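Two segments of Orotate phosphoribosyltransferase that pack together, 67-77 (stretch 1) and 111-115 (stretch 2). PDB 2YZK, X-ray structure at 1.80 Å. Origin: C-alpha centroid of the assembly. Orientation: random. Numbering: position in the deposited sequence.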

# COMPACT_ATOMS: atom_id res chain seq x y z
N THR A 67 1.98 2.37 -6.49
CA THR A 67 1.82 2.68 -5.09
C THR A 67 0.36 2.96 -4.76
O THR A 67 -0.14 2.46 -3.77
CB THR A 67 2.70 3.85 -4.63
OG1 THR A 67 4.06 3.63 -5.03
CG2 THR A 67 2.67 3.96 -3.13
N GLY A 68 -0.00 3.83 -5.71
CA GLY A 68 -1.37 4.22 -6.00
C GLY A 68 -2.43 3.17 -5.70
O GLY A 68 -3.36 3.41 -4.92
N GLY A 69 -2.30 2.00 -6.31
CA GLY A 69 -3.29 0.96 -6.09
C GLY A 69 -3.01 0.04 -4.93
O GLY A 69 -3.83 -0.82 -4.60
N LEU A 70 -1.87 0.22 -4.27
CA LEU A 70 -1.50 -0.66 -3.16
C LEU A 70 -2.42 -0.64 -1.95
O LEU A 70 -2.82 -1.70 -1.46
CB LEU A 70 -0.05 -0.40 -2.74
CG LEU A 70 0.59 -1.42 -1.79
CD1 LEU A 70 0.31 -2.85 -2.27
CD2 LEU A 70 2.08 -1.16 -1.71
N PRO A 71 -2.79 0.54 -1.43
CA PRO A 71 -3.68 0.52 -0.26
C PRO A 71 -5.00 -0.15 -0.59
O PRO A 71 -5.56 -0.91 0.21
CB PRO A 71 -3.86 2.00 0.06
CG PRO A 71 -2.57 2.61 -0.41
CD PRO A 71 -2.35 1.91 -1.73
N TRP A 72 -5.51 0.12 -1.79
CA TRP A 72 -6.77 -0.46 -2.23
C TRP A 72 -6.69 -1.97 -2.34
O TRP A 72 -7.58 -2.68 -1.88
CB TRP A 72 -7.18 0.14 -3.57
CG TRP A 72 -7.35 1.62 -3.49
CD1 TRP A 72 -6.52 2.56 -4.00
CD2 TRP A 72 -8.39 2.32 -2.80
NE1 TRP A 72 -6.96 3.82 -3.66
CE2 TRP A 72 -8.11 3.70 -2.92
CE3 TRP A 72 -9.53 1.92 -2.08
CZ2 TRP A 72 -8.92 4.69 -2.36
CZ3 TRP A 72 -10.34 2.91 -1.51
CH2 TRP A 72 -10.03 4.27 -1.66
N ALA A 73 -5.61 -2.47 -2.94
CA ALA A 73 -5.41 -3.90 -3.09
C ALA A 73 -5.29 -4.57 -1.72
O ALA A 73 -5.88 -5.62 -1.48
CB ALA A 73 -4.16 -4.19 -3.91
N ALA A 74 -4.53 -3.94 -0.83
CA ALA A 74 -4.34 -4.50 0.51
C ALA A 74 -5.66 -4.57 1.27
O ALA A 74 -5.95 -5.56 1.94
CB ALA A 74 -3.33 -3.66 1.29
N MSE A 75 -6.47 -3.51 1.18
CA MSE A 75 -7.75 -3.48 1.87
C MSE A 75 -8.72 -4.51 1.29
O MSE A 75 -9.47 -5.13 2.03
CB MSE A 75 -8.33 -2.07 1.83
CG MSE A 75 -7.44 -1.06 2.55
SE MSE A 75 -7.98 0.66 2.38
CE MSE A 75 -9.35 0.62 3.53
N LEU A 76 -8.70 -4.68 -0.03
CA LEU A 76 -9.56 -5.66 -0.68
C LEU A 76 -9.15 -7.08 -0.28
O LEU A 76 -9.99 -7.94 -0.04
CB LEU A 76 -9.49 -5.53 -2.20
CG LEU A 76 -10.17 -4.30 -2.81
CD1 LEU A 76 -9.82 -4.21 -4.29
CD2 LEU A 76 -11.69 -4.40 -2.61
N ALA A 77 -7.84 -7.32 -0.23
CA ALA A 77 -7.33 -8.63 0.14
C ALA A 77 -7.76 -8.99 1.56
O ALA A 77 -8.16 -10.12 1.83
CB ALA A 77 -5.80 -8.66 0.01
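Stretch 2 111-115: VVDDV

The contact between these two segments is a turn and the helix that follows it packed against a strand and the corner after it, built from apolar packing and one bridging water, with the backbones close at Gly 69 and no direct hydrogen bond between them. It illustrates how glycines let a backbone come close where side chains would hold it off. In stretch 1, a type I turn from Thr 67 to Leu 70 leads into the helix 70-77; stretch 2 arrives as extended strand through Val 111 and Val 112, then turns a corner at Asp 114. The two axes approach to 7.2 Å, and their N-to-C directions differ by 131°, so the strand runs obliquely against the helix.

Val 112, chi1 t, points toward the helix and meets three residues, Trp 72, Ala 73 and Leu 76, spread over little more than one helical turn: its CG1 lies 4.2 Å from Trp 72 CB, its CB 4.3 Å from Ala 73 CB, and its CG2 4.0 Å from Leu 76 CD1. Within the turn, the CA of Gly 69 sits 3.9 Å from the CA of Asp 113; a CB on Gly 69 would clash with Val 112 O. Asp 114 CB packs obliquely on the Trp 72 ring, 3.8 Å from NE1. Beside it, a water accepts from Trp 72 NE1 (2.8 Å) and donates to Gly 68 O (3.2 Å) and Asp 114 OD2 (2.9 Å).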

# COMPACT_ATOMS: atom_id res chain seq x y z
N VAL A 111 -5.68 -7.63 -10.96
CA VAL A 111 -4.82 -6.49 -10.64
C VAL A 111 -5.68 -5.29 -10.31
O VAL A 111 -6.75 -5.10 -10.90
CB VAL A 111 -3.87 -6.13 -11.80
CG1 VAL A 111 -2.87 -7.24 -12.00
CG2 VAL A 111 -4.66 -5.90 -13.06
N VAL A 112 -5.21 -4.47 -9.37
CA VAL A 112 -5.95 -3.30 -8.92
C VAL A 112 -5.12 -2.02 -8.93
O VAL A 112 -3.97 -2.01 -8.47
CB VAL A 112 -6.48 -3.52 -7.48
CG1 VAL A 112 -7.21 -2.28 -6.98
CG2 VAL A 112 -7.39 -4.74 -7.43
N ASP A 113 -5.70 -0.95 -9.46
CA ASP A 113 -5.02 0.34 -9.48
C ASP A 113 -6.08 1.39 -9.18
O ASP A 113 -7.27 1.13 -9.39
CB ASP A 113 -4.38 0.61 -10.85
CG ASP A 113 -3.21 1.59 -10.76
OD1 ASP A 113 -2.97 2.14 -9.67
OD2 ASP A 113 -2.53 1.79 -11.79
N ASP A 114 -5.69 2.55 -8.68
CA ASP A 114 -6.70 3.55 -8.38
C ASP A 114 -7.27 4.22 -9.62
O ASP A 114 -8.49 4.28 -9.78
CB ASP A 114 -6.18 4.57 -7.35
CG ASP A 114 -4.94 5.34 -7.82
OD1 ASP A 114 -4.29 4.96 -8.81
OD2 ASP A 114 -4.62 6.34 -7.14
N VAL A 115 -6.40 4.68 -10.51
CA VAL A 115 -6.85 5.37 -11.73
C VAL A 115 -6.16 4.83 -12.98
O VAL A 115 -4.94 4.70 -13.03
CB VAL A 115 -6.57 6.89 -11.62
CG1 VAL A 115 -6.99 7.59 -12.90
CG2 VAL A 115 -7.30 7.48 -10.43
O HOH W 1 -5.22 5.91 -4.38